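Local atomic coordinates of lectin (Griffonia simplicifolia, PDB entry 1HQL), a protein that binds carbohydrate, here the xenograft antigen, and carries a calcium and a manganese ion close to its sugar pocket. Residues 71-77 with 90-94; 116-122 with 149-153; 140-145 with 157-162; 144-148 with 196-200. Numbering follows the deposited sequence.

Contact 1 (71-77 with 90-94)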
# COMPACT_ATOMS: atom_id res chain seq x y z
N PHE B 71 15.97 8.05 17.77
CA PHE B 71 15.67 8.13 16.35
C PHE B 71 15.13 6.81 15.84
O PHE B 71 15.23 5.78 16.51
CB PHE B 71 16.90 8.55 15.54
CG PHE B 71 18.02 7.53 15.54
CD1 PHE B 71 17.95 6.38 14.77
CD2 PHE B 71 19.15 7.75 16.32
CE1 PHE B 71 19.00 5.45 14.77
CE2 PHE B 71 20.20 6.84 16.34
CZ PHE B 71 20.13 5.68 15.56
N TYR B 72 14.55 6.87 14.66
CA TYR B 72 13.99 5.70 14.00
C TYR B 72 14.18 5.85 12.49
O TYR B 72 14.10 6.96 11.94
CB TYR B 72 12.49 5.57 14.30
CG TYR B 72 11.83 4.41 13.59
CD1 TYR B 72 12.06 3.09 13.99
CD2 TYR B 72 10.97 4.63 12.51
CE1 TYR B 72 11.46 2.02 13.31
CE2 TYR B 72 10.38 3.58 11.84
CZ TYR B 72 10.62 2.27 12.24
OH TYR B 72 10.01 1.25 11.55
N THR B 73 14.45 4.75 11.81
CA THR B 73 14.59 4.81 10.36
C THR B 73 14.00 3.55 9.79
O THR B 73 13.97 2.51 10.43
CB THR B 73 16.07 4.93 9.90
OG1 THR B 73 16.10 5.30 8.51
CG2 THR B 73 16.83 3.61 10.07
N GLU B 74 13.48 3.66 8.58
CA GLU B 74 12.89 2.50 7.94
C GLU B 74 13.22 2.63 6.48
O GLU B 74 13.16 3.72 5.92
CB GLU B 74 11.36 2.49 8.15
CG GLU B 74 10.69 1.18 7.79
CD GLU B 74 9.20 1.19 8.09
OE1 GLU B 74 8.83 1.42 9.26
OE2 GLU B 74 8.40 0.95 7.16
N PHE B 75 13.61 1.53 5.86
CA PHE B 75 13.91 1.55 4.45
C PHE B 75 13.76 0.17 3.86
O PHE B 75 13.89 -0.83 4.55
CB PHE B 75 15.33 2.10 4.17
CG PHE B 75 16.45 1.29 4.76
CD1 PHE B 75 16.99 0.21 4.07
CD2 PHE B 75 16.99 1.64 6.00
CE1 PHE B 75 18.08 -0.50 4.60
CE2 PHE B 75 18.06 0.95 6.53
CZ PHE B 75 18.61 -0.13 5.83
N THR B 76 13.45 0.14 2.57
CA THR B 76 13.28 -1.13 1.88
C THR B 76 14.42 -1.28 0.89
O THR B 76 14.92 -0.29 0.35
CB THR B 76 11.93 -1.17 1.11
OG1 THR B 76 11.82 -0.03 0.25
CG2 THR B 76 10.75 -1.16 2.09
N PHE B 77 14.87 -2.50 0.67
CA PHE B 77 15.94 -2.75 -0.28
C PHE B 77 15.74 -4.08 -0.98
O PHE B 77 15.04 -4.96 -0.48
CB PHE B 77 17.32 -2.69 0.42
CG PHE B 77 17.56 -3.79 1.41
CD1 PHE B 77 18.03 -5.04 1.00
CD2 PHE B 77 17.34 -3.59 2.77
CE1 PHE B 77 18.28 -6.05 1.91
CE2 PHE B 77 17.59 -4.61 3.70
CZ PHE B 77 18.06 -5.83 3.27
N LEU B 90 25.20 -4.16 2.44
CA LEU B 90 24.88 -2.76 2.66
C LEU B 90 24.81 -2.47 4.16
O LEU B 90 24.95 -3.36 4.98
CB LEU B 90 23.54 -2.41 2.01
CG LEU B 90 22.25 -3.00 2.61
CD1 LEU B 90 21.06 -2.10 2.29
CD2 LEU B 90 22.01 -4.39 2.07
N ALA B 91 24.60 -1.20 4.50
CA ALA B 91 24.52 -0.81 5.90
C ALA B 91 23.91 0.56 6.09
O ALA B 91 23.99 1.42 5.21
CB ALA B 91 25.90 -0.83 6.53
N PHE B 92 23.28 0.75 7.25
CA PHE B 92 22.72 2.04 7.63
C PHE B 92 23.77 2.55 8.61
O PHE B 92 24.35 1.76 9.36
CB PHE B 92 21.36 1.88 8.34
CG PHE B 92 20.88 3.16 9.00
CD1 PHE B 92 20.41 4.23 8.23
CD2 PHE B 92 20.96 3.32 10.38
CE1 PHE B 92 20.04 5.45 8.84
CE2 PHE B 92 20.60 4.52 10.99
CZ PHE B 92 20.14 5.59 10.22
N PHE B 93 24.03 3.86 8.61
CA PHE B 93 25.05 4.38 9.52
C PHE B 93 24.91 5.85 9.89
O PHE B 93 24.18 6.62 9.26
CB PHE B 93 26.44 4.16 8.91
CG PHE B 93 26.74 5.08 7.75
CD1 PHE B 93 27.48 6.25 7.94
CD2 PHE B 93 26.26 4.79 6.47
CE1 PHE B 93 27.73 7.12 6.88
CE2 PHE B 93 26.51 5.66 5.40
CZ PHE B 93 27.24 6.82 5.61
N LEU B 94 25.64 6.21 10.94
CA LEU B 94 25.69 7.57 11.47
C LEU B 94 27.18 7.93 11.52
O LEU B 94 28.00 7.10 11.92
CB LEU B 94 25.10 7.64 12.88
CG LEU B 94 23.64 7.20 13.03
CD1 LEU B 94 23.59 5.72 13.40
CD2 LEU B 94 22.96 8.02 14.12
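Alternate side chains of strand 71-77, Phe71, Thr73, Phe75 and Phe77, are directed at strand 90-94, which answers with Leu90, Phe92 and Leu94. The strands run antiparallel (157°), but their axes come no closer than 10.1 Å and no hydrogen bond joins them, so side chains alone fill the gap. The three phenylalanines of 71-77 share a p rotamer, which sets their rings in similar poses. Thr73 is t and offers its methyl: CG2 lies 3.8 Å from the centroid of the Phe92 ring, a CH-pi contact, while its hydroxyl turns to the backbone O of Arg234. Phe92 is flanked by Phe71 (CE1 to Phe92 CE2, 4.2 Å) and Phe75 (CE2 to Phe92 CB, 3.9 Å). Leu90, in p, sends CD1 over one face of Phe77 (4.2 Å from the centroid) and to 4.1 Å from Phe75 CE1; at the other end Leu94 CD2 meets Phe71 CE2 at 3.7 Å. On the reverse side, Glu74 OE1 accepts from Tyr72 OH (2.6 Å) and forms a salt bridge with Arg174 of the second subunit. The contact joins, face to face, the two sheets of the legume lectin beta sandwich, strand 70-81 in one and 89-95 in the other.

Contact 2 (116-122 with 149-153)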
# COMPACT_ATOMS: atom_id res chain seq x y z
N ALA B 116 40.06 -0.16 10.06
CA ALA B 116 38.75 -0.80 10.16
C ALA B 116 38.57 -1.58 11.46
O ALA B 116 37.45 -1.69 11.97
CB ALA B 116 38.54 -1.73 8.97
N THR B 117 39.66 -2.10 12.00
CA THR B 117 39.61 -2.88 13.23
C THR B 117 40.11 -2.12 14.46
O THR B 117 40.39 -2.72 15.50
CB THR B 117 40.44 -4.18 13.09
OG1 THR B 117 41.80 -3.84 12.80
CG2 THR B 117 39.90 -5.05 11.96
N GLN B 118 40.19 -0.80 14.34
CA GLN B 118 40.66 0.08 15.42
C GLN B 118 39.60 1.12 15.77
O GLN B 118 39.62 2.24 15.25
CB GLN B 118 41.94 0.80 14.99
CG GLN B 118 43.14 -0.12 14.86
CD GLN B 118 44.39 0.61 14.42
OE1 GLN B 118 44.68 0.71 13.23
NE2 GLN B 118 45.14 1.15 15.38
N PRO B 119 38.68 0.78 16.68
CA PRO B 119 37.59 1.67 17.11
C PRO B 119 38.01 3.10 17.43
O PRO B 119 37.35 4.06 17.03
CB PRO B 119 37.01 0.96 18.33
CG PRO B 119 37.33 -0.49 18.06
CD PRO B 119 38.73 -0.42 17.54
N SER B 120 39.12 3.24 18.15
CA SER B 120 39.63 4.54 18.56
C SER B 120 40.02 5.43 17.37
O SER B 120 40.17 6.64 17.52
CB SER B 120 40.83 4.37 19.52
OG SER B 120 41.79 3.46 19.01
N LYS B 121 40.16 4.83 16.19
CA LYS B 121 40.51 5.59 15.00
C LYS B 121 39.31 5.83 14.07
O LYS B 121 39.48 6.27 12.93
CB LYS B 121 41.61 4.87 14.21
CG LYS B 121 42.96 4.87 14.91
CD LYS B 121 43.99 4.02 14.17
CE LYS B 121 45.37 4.18 14.78
NZ LYS B 121 45.82 5.60 14.74
N ASN B 122 38.10 5.56 14.56
CA ASN B 122 36.90 5.74 13.74
C ASN B 122 35.78 6.52 14.41
O ASN B 122 35.73 6.67 15.62
CB ASN B 122 36.34 4.39 13.31
CG ASN B 122 37.28 3.63 12.41
OD1 ASN B 122 37.57 4.07 11.31
ND2 ASN B 122 37.77 2.50 12.88
N VAL B 149 30.19 -0.78 16.04
CA VAL B 149 30.52 0.40 16.80
C VAL B 149 31.98 0.71 16.53
O VAL B 149 32.88 0.10 17.10
CB VAL B 149 30.27 0.15 18.29
CG1 VAL B 149 30.53 1.44 19.08
CG2 VAL B 149 28.84 -0.33 18.52
N ASN B 150 32.21 1.65 15.62
CA ASN B 150 33.54 2.09 15.25
C ASN B 150 34.49 1.00 14.79
O ASN B 150 35.71 1.16 14.82
CB ASN B 150 34.15 2.88 16.40
CG ASN B 150 33.59 4.29 16.47
OD1 ASN B 150 33.51 4.97 15.46
ND2 ASN B 150 33.19 4.72 17.66
N SER B 151 33.91 -0.11 14.34
CA SER B 151 34.71 -1.23 13.87
C SER B 151 33.94 -2.12 12.90
O SER B 151 32.71 -2.26 13.03
CB SER B 151 35.19 -2.07 15.04
OG SER B 151 35.79 -3.26 14.58
N ILE B 152 34.65 -2.71 11.94
CA ILE B 152 34.05 -3.61 10.96
C ILE B 152 33.75 -4.95 11.63
O ILE B 152 33.11 -5.83 11.05
CB ILE B 152 34.98 -3.86 9.71
CG1 ILE B 152 34.20 -4.57 8.61
CG2 ILE B 152 36.19 -4.71 10.09
CD1 ILE B 152 33.06 -3.76 8.02
N VAL B 153 34.23 -5.10 12.86
CA VAL B 153 33.98 -6.31 13.64
C VAL B 153 32.77 -6.01 14.52
O VAL B 153 32.87 -5.24 15.49
CB VAL B 153 35.19 -6.67 14.52
CG1 VAL B 153 34.84 -7.87 15.41
CG2 VAL B 153 36.41 -6.99 13.64
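Ala116 makes the firmest backbone link: its O accepts from Ile152 N at 3.0 Å with a nearly straight N-H...O angle (165°), and lies 3.4 Å from Ser151 CA in a CA-H...O contact. Its CB also packs on Ile152 CG2 (4.0 Å). The next residue, Thr117, adds looser apolar contact, with CG2 4.2 Å from Ile152 CG2 and 4.3 Å from Val153 CG2. At Gln118 the chain enters a tight turn with a short 3-10 segment at 119-120. Pro119 fits against Asn150, with CA 3.0 Å from Asn150 O and CB 3.9 Å from Asn150 CB. Two connecting loops of the legume lectin sandwich thus meet, one leading into strand 125-130, the other joining strands 144-149 and 156-159; the Ile152 side chain lies about 6 Å from both the manganese and the calcium. Within 149-153, Ser151 OG accepts from Val153 N (3.0 Å), an ST turn. Farther along the first loop, Lys121 N bonds Gln118 O (2.8 Å) and Asn122 N bonds Pro119 O (3.0 Å). Asn122 ends the segment: ND2 donates to Asn150 O (3.1 Å) and also to Thr115 O, while Asn150, in a left-handed backbone conformation, receives Val124 N at OD1.

Contact 3 (140-145 with 157-162). With MN (manganese (II) ion), chain I.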
# COMPACT_ATOMS: atom_id res chain seq x y z
N PRO B 140 31.03 -13.90 11.82
CA PRO B 140 30.29 -15.14 11.55
C PRO B 140 30.66 -15.83 10.23
O PRO B 140 30.87 -15.18 9.21
CB PRO B 140 28.84 -14.68 11.56
CG PRO B 140 28.85 -13.58 12.57
CD PRO B 140 30.12 -12.82 12.24
N SER B 141 30.72 -17.16 10.25
CA SER B 141 31.06 -17.90 9.04
C SER B 141 29.86 -17.99 8.09
O SER B 141 29.94 -18.61 7.04
CB SER B 141 31.54 -19.30 9.40
OG SER B 141 30.55 -19.99 10.14
N TYR B 142 28.75 -17.37 8.48
CA TYR B 142 27.54 -17.37 7.66
C TYR B 142 27.08 -15.93 7.41
O TYR B 142 27.52 -15.01 8.10
CB TYR B 142 26.44 -18.16 8.37
CG TYR B 142 26.33 -17.84 9.84
CD1 TYR B 142 25.81 -16.63 10.28
CD2 TYR B 142 26.80 -18.74 10.80
CE1 TYR B 142 25.75 -16.31 11.63
CE2 TYR B 142 26.76 -18.43 12.16
CZ TYR B 142 26.23 -17.21 12.56
OH TYR B 142 26.22 -16.90 13.91
N ARG B 143 26.21 -15.74 6.41
CA ARG B 143 25.68 -14.41 6.08
C ARG B 143 25.07 -13.90 7.37
O ARG B 143 24.50 -14.67 8.15
CB ARG B 143 24.58 -14.47 5.03
CG ARG B 143 24.83 -15.37 3.81
CD ARG B 143 26.01 -14.86 3.01
NE ARG B 143 26.04 -15.23 1.59
CZ ARG B 143 25.94 -16.47 1.11
NH1 ARG B 143 25.75 -17.52 1.91
NH2 ARG B 143 26.11 -16.67 -0.19
N HIS B 144 25.13 -12.59 7.60
CA HIS B 144 24.63 -12.07 8.85
C HIS B 144 24.31 -10.58 8.90
O HIS B 144 24.72 -9.81 8.03
CB HIS B 144 25.67 -12.37 9.92
CG HIS B 144 26.99 -11.72 9.65
ND1 HIS B 144 27.91 -12.24 8.76
CD2 HIS B 144 27.54 -10.57 10.12
CE1 HIS B 144 28.96 -11.44 8.69
NE2 HIS B 144 28.75 -10.42 9.51
N ILE B 145 23.59 -10.21 9.94
CA ILE B 145 23.20 -8.84 10.23
C ILE B 145 23.98 -8.51 11.49
O ILE B 145 24.17 -9.37 12.35
CB ILE B 145 21.71 -8.74 10.55
CG1 ILE B 145 20.87 -9.08 9.31
CG2 ILE B 145 21.39 -7.33 11.04
CD1 ILE B 145 19.44 -9.49 9.63
N THR B 157 25.81 -9.97 16.43
CA THR B 157 25.34 -10.38 15.13
C THR B 157 24.18 -11.34 15.23
O THR B 157 23.88 -11.87 16.28
CB THR B 157 26.44 -11.06 14.32
OG1 THR B 157 26.86 -12.24 15.01
CG2 THR B 157 27.62 -10.14 14.11
N LYS B 158 23.53 -11.54 14.08
CA LYS B 158 22.40 -12.43 13.95
C LYS B 158 22.52 -13.07 12.58
O LYS B 158 22.76 -12.37 11.58
CB LYS B 158 21.08 -11.66 14.01
CG LYS B 158 20.49 -11.50 15.39
CD LYS B 158 20.00 -12.84 15.91
CE LYS B 158 19.15 -12.67 17.15
NZ LYS B 158 19.92 -12.06 18.26
N ARG B 159 22.33 -14.38 12.53
CA ARG B 159 22.40 -15.12 11.29
C ARG B 159 21.33 -14.67 10.32
O ARG B 159 20.17 -14.49 10.69
CB ARG B 159 22.23 -16.61 11.57
CG ARG B 159 22.28 -17.49 10.34
CD ARG B 159 22.55 -18.93 10.73
NE ARG B 159 22.75 -19.77 9.56
CZ ARG B 159 23.48 -20.88 9.56
NH1 ARG B 159 24.09 -21.29 10.67
NH2 ARG B 159 23.61 -21.59 8.44
N TRP B 160 21.73 -14.50 9.06
CA TRP B 160 20.83 -14.07 8.01
C TRP B 160 20.67 -15.24 7.04
O TRP B 160 21.58 -15.55 6.28
CB TRP B 160 21.44 -12.84 7.33
CG TRP B 160 20.53 -12.09 6.39
CD1 TRP B 160 19.19 -12.28 6.21
CD2 TRP B 160 20.92 -11.04 5.50
NE1 TRP B 160 18.72 -11.40 5.26
CE2 TRP B 160 19.75 -10.64 4.81
CE3 TRP B 160 22.13 -10.41 5.22
CZ2 TRP B 160 19.78 -9.62 3.85
CZ3 TRP B 160 22.16 -9.40 4.26
CH2 TRP B 160 20.98 -9.02 3.58
N GLU B 161 19.51 -15.89 7.08
CA GLU B 161 19.23 -17.07 6.23
C GLU B 161 19.38 -16.82 4.73
O GLU B 161 18.93 -15.80 4.19
CB GLU B 161 17.81 -17.60 6.48
CG GLU B 161 17.52 -18.11 7.90
CD GLU B 161 18.56 -19.10 8.39
OE1 GLU B 161 19.07 -19.88 7.56
OE2 GLU B 161 18.85 -19.11 9.60
N ASP B 162 19.98 -17.78 4.03
CA ASP B 162 20.16 -17.64 2.59
C ASP B 162 18.83 -17.69 1.85
O ASP B 162 18.69 -17.07 0.80
CB ASP B 162 21.08 -18.74 2.07
CG ASP B 162 22.42 -18.74 2.77
OD1 ASP B 162 22.98 -17.65 2.98
OD2 ASP B 162 22.92 -19.84 3.08
MN MN I . 30.16 -8.66 9.06
O HOH W 1 30.56 -8.58 11.12
O HOH W 2 31.40 -6.95 9.10
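Three main-chain hydrogen bonds hold this antiparallel pair together. Ile145 and Lys158 form a hydrogen-bonded pair, Ile145 N giving to Lys158 O and Lys158 N to Ile145 O, each at 2.8 Å; Trp160 N donates to Arg143 O (2.9 Å), leaving His144 and Arg159 as a non-hydrogen-bonded pair. Both imidazole nitrogens of His144 are engaged: ND1 donates to Tyr142 O (2.9 Å), and NE2 binds manganese at 2.3 Å, in a site completed by two waters, Glu128, Asp130 and Glu139. Arg143 NH1 forms a salt bridge with Asp162 OD1 (3.0 Å). The Arg159 guanidinium lies flat on the Tyr142 ring, centres 4.7 Å apart, while Lys158 reaches Asp178 of the second subunit. This is the open end of the beta hairpin 144-149/156-159, with the second strand at one edge of its sheet within the chain. Strand 125-130 flanks 144-149 on its other side, segment 157-162 runs into helix 162-165, with Glu161 at the N-cap position, and Ile145 and Trp160 pack on Leu188 of strand 183-189 in the opposing sheet.

Contact 4 (144-148 with 196-200); sequences HIGIN and YILSH. With MN (manganese (II) ion), chain I.
Two strands from opposite sheets of the legume lectin sandwich face each other here, both extended (phi/psi -113/144° at Ile145, -139/122° at Leu198). They run nearly parallel, at 19°, with axes 7.9 Å apart at closest approach; Gly146 lies opposite Leu198 and Ile147 opposite His200, the CA atoms of each pair 7.6 Å apart. No hydrogen bond crosses the gap, which is filled by Ile147, Leu198 and Ile145. Ile147 (m, t) points at the other strand and places CD1 4.0 Å from Leu198 CG and 3.6 Å from His200 CB. Leu198 (t, p) reaches back between the two isoleucines, its CD2 3.8 Å from both Ile145 O and Gly146 CA. Ile145 (m, t) meets Tyr196 (m), whose OH is held by Asp164. The alternation turns His144 (p) to the other side of its sheet, where NE2 binds manganese at 2.3 Å, together with two waters, Glu128, Asp130 and Glu139. At the first residue of 196-200, Ile145 CD1 rests 3.8 Å from Tyr196 CB.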
# COMPACT_ATOMS: atom_id res chain seq x y z
N HIS B 144 25.13 -12.59 7.60
CA HIS B 144 24.63 -12.07 8.85
C HIS B 144 24.31 -10.58 8.90
O HIS B 144 24.72 -9.81 8.03
CB HIS B 144 25.67 -12.37 9.92
CG HIS B 144 26.99 -11.72 9.65
ND1 HIS B 144 27.91 -12.24 8.76
CD2 HIS B 144 27.54 -10.57 10.12
CE1 HIS B 144 28.96 -11.44 8.69
NE2 HIS B 144 28.75 -10.42 9.51
N ILE B 145 23.59 -10.21 9.94
CA ILE B 145 23.20 -8.84 10.23
C ILE B 145 23.98 -8.51 11.49
O ILE B 145 24.17 -9.37 12.35
CB ILE B 145 21.71 -8.74 10.55
CG1 ILE B 145 20.87 -9.08 9.31
CG2 ILE B 145 21.39 -7.33 11.04
CD1 ILE B 145 19.44 -9.49 9.63
N GLY B 146 24.43 -7.26 11.61
CA GLY B 146 25.18 -6.89 12.79
C GLY B 146 25.20 -5.41 13.12
O GLY B 146 24.86 -4.55 12.29
N ILE B 147 25.60 -5.12 14.36
CA ILE B 147 25.71 -3.77 14.89
C ILE B 147 27.22 -3.52 15.01
O ILE B 147 27.95 -4.29 15.65
CB ILE B 147 24.99 -3.65 16.27
CG1 ILE B 147 23.47 -3.79 16.06
CG2 ILE B 147 25.36 -2.32 16.95
CD1 ILE B 147 22.62 -3.91 17.34
N ASN B 148 27.67 -2.44 14.36
CA ASN B 148 29.08 -2.07 14.35
C ASN B 148 29.30 -0.75 15.06
O ASN B 148 28.69 0.27 14.73
CB ASN B 148 29.59 -1.93 12.91
CG ASN B 148 29.50 -3.22 12.12
OD1 ASN B 148 29.16 -4.28 12.66
ND2 ASN B 148 29.79 -3.14 10.83
N TYR B 196 13.92 -10.76 11.53
CA TYR B 196 15.15 -10.90 12.30
C TYR B 196 15.17 -9.77 13.32
O TYR B 196 14.83 -8.64 12.99
CB TYR B 196 16.38 -10.78 11.38
CG TYR B 196 16.45 -11.86 10.32
CD1 TYR B 196 15.67 -11.78 9.16
CD2 TYR B 196 17.26 -12.98 10.49
CE1 TYR B 196 15.70 -12.79 8.20
CE2 TYR B 196 17.30 -14.00 9.54
CZ TYR B 196 16.52 -13.90 8.40
OH TYR B 196 16.57 -14.90 7.45
N ILE B 197 15.54 -10.08 14.56
CA ILE B 197 15.58 -9.04 15.60
C ILE B 197 16.95 -9.00 16.27
O ILE B 197 17.42 -10.03 16.78
CB ILE B 197 14.51 -9.28 16.70
CG1 ILE B 197 13.11 -9.37 16.08
CG2 ILE B 197 14.55 -8.14 17.71
CD1 ILE B 197 12.74 -10.76 15.60
N LEU B 198 17.59 -7.83 16.29
CA LEU B 198 18.90 -7.72 16.95
C LEU B 198 18.99 -6.41 17.72
O LEU B 198 18.83 -5.32 17.16
CB LEU B 198 20.04 -7.79 15.92
CG LEU B 198 21.48 -7.64 16.47
CD1 LEU B 198 21.78 -8.75 17.48
CD2 LEU B 198 22.47 -7.69 15.32
N SER B 199 19.23 -6.51 19.02
CA SER B 199 19.34 -5.32 19.88
C SER B 199 20.63 -5.38 20.67
O SER B 199 21.12 -6.46 21.01
CB SER B 199 18.15 -5.24 20.84
OG SER B 199 16.93 -5.07 20.15
N HIS B 200 21.19 -4.22 20.98
CA HIS B 200 22.44 -4.14 21.72
C HIS B 200 22.59 -2.76 22.34
O HIS B 200 22.26 -1.76 21.71
CB HIS B 200 23.62 -4.39 20.79
CG HIS B 200 24.90 -4.65 21.51
ND1 HIS B 200 25.30 -5.91 21.89
CD2 HIS B 200 25.85 -3.80 21.96
CE1 HIS B 200 26.44 -5.82 22.55
NE2 HIS B 200 26.80 -4.55 22.60
MN MN I . 30.16 -8.66 9.06
O HOH W 1 30.56 -8.58 11.12
O HOH W 2 31.40 -6.95 9.10

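From the N terminus, contact 1 closes first, a short loop that brings the two sheets together before any other contact opens. Segment 116-122 then opens contact 2; segment 140-145 opens contact 3 and strand 144-149 contact 4 before 149-153 closes contact 2, so contact 2 crosses both. Contact 3 closes next, at 157-162, completing a hairpin within one sheet, and contact 4 last, at 196-200, joining that sheet to the opposing one. Contacts 3 and 4 start from the same stretch, sharing His144 and Ile145, and Lys158 CG lies 3.7 Å from Leu198 CD1. Contacts 1 and 3 meet through Phe77 CZ and Trp160 CZ2, 4.2 Å apart, whereas contact 2 sits among the connecting loops.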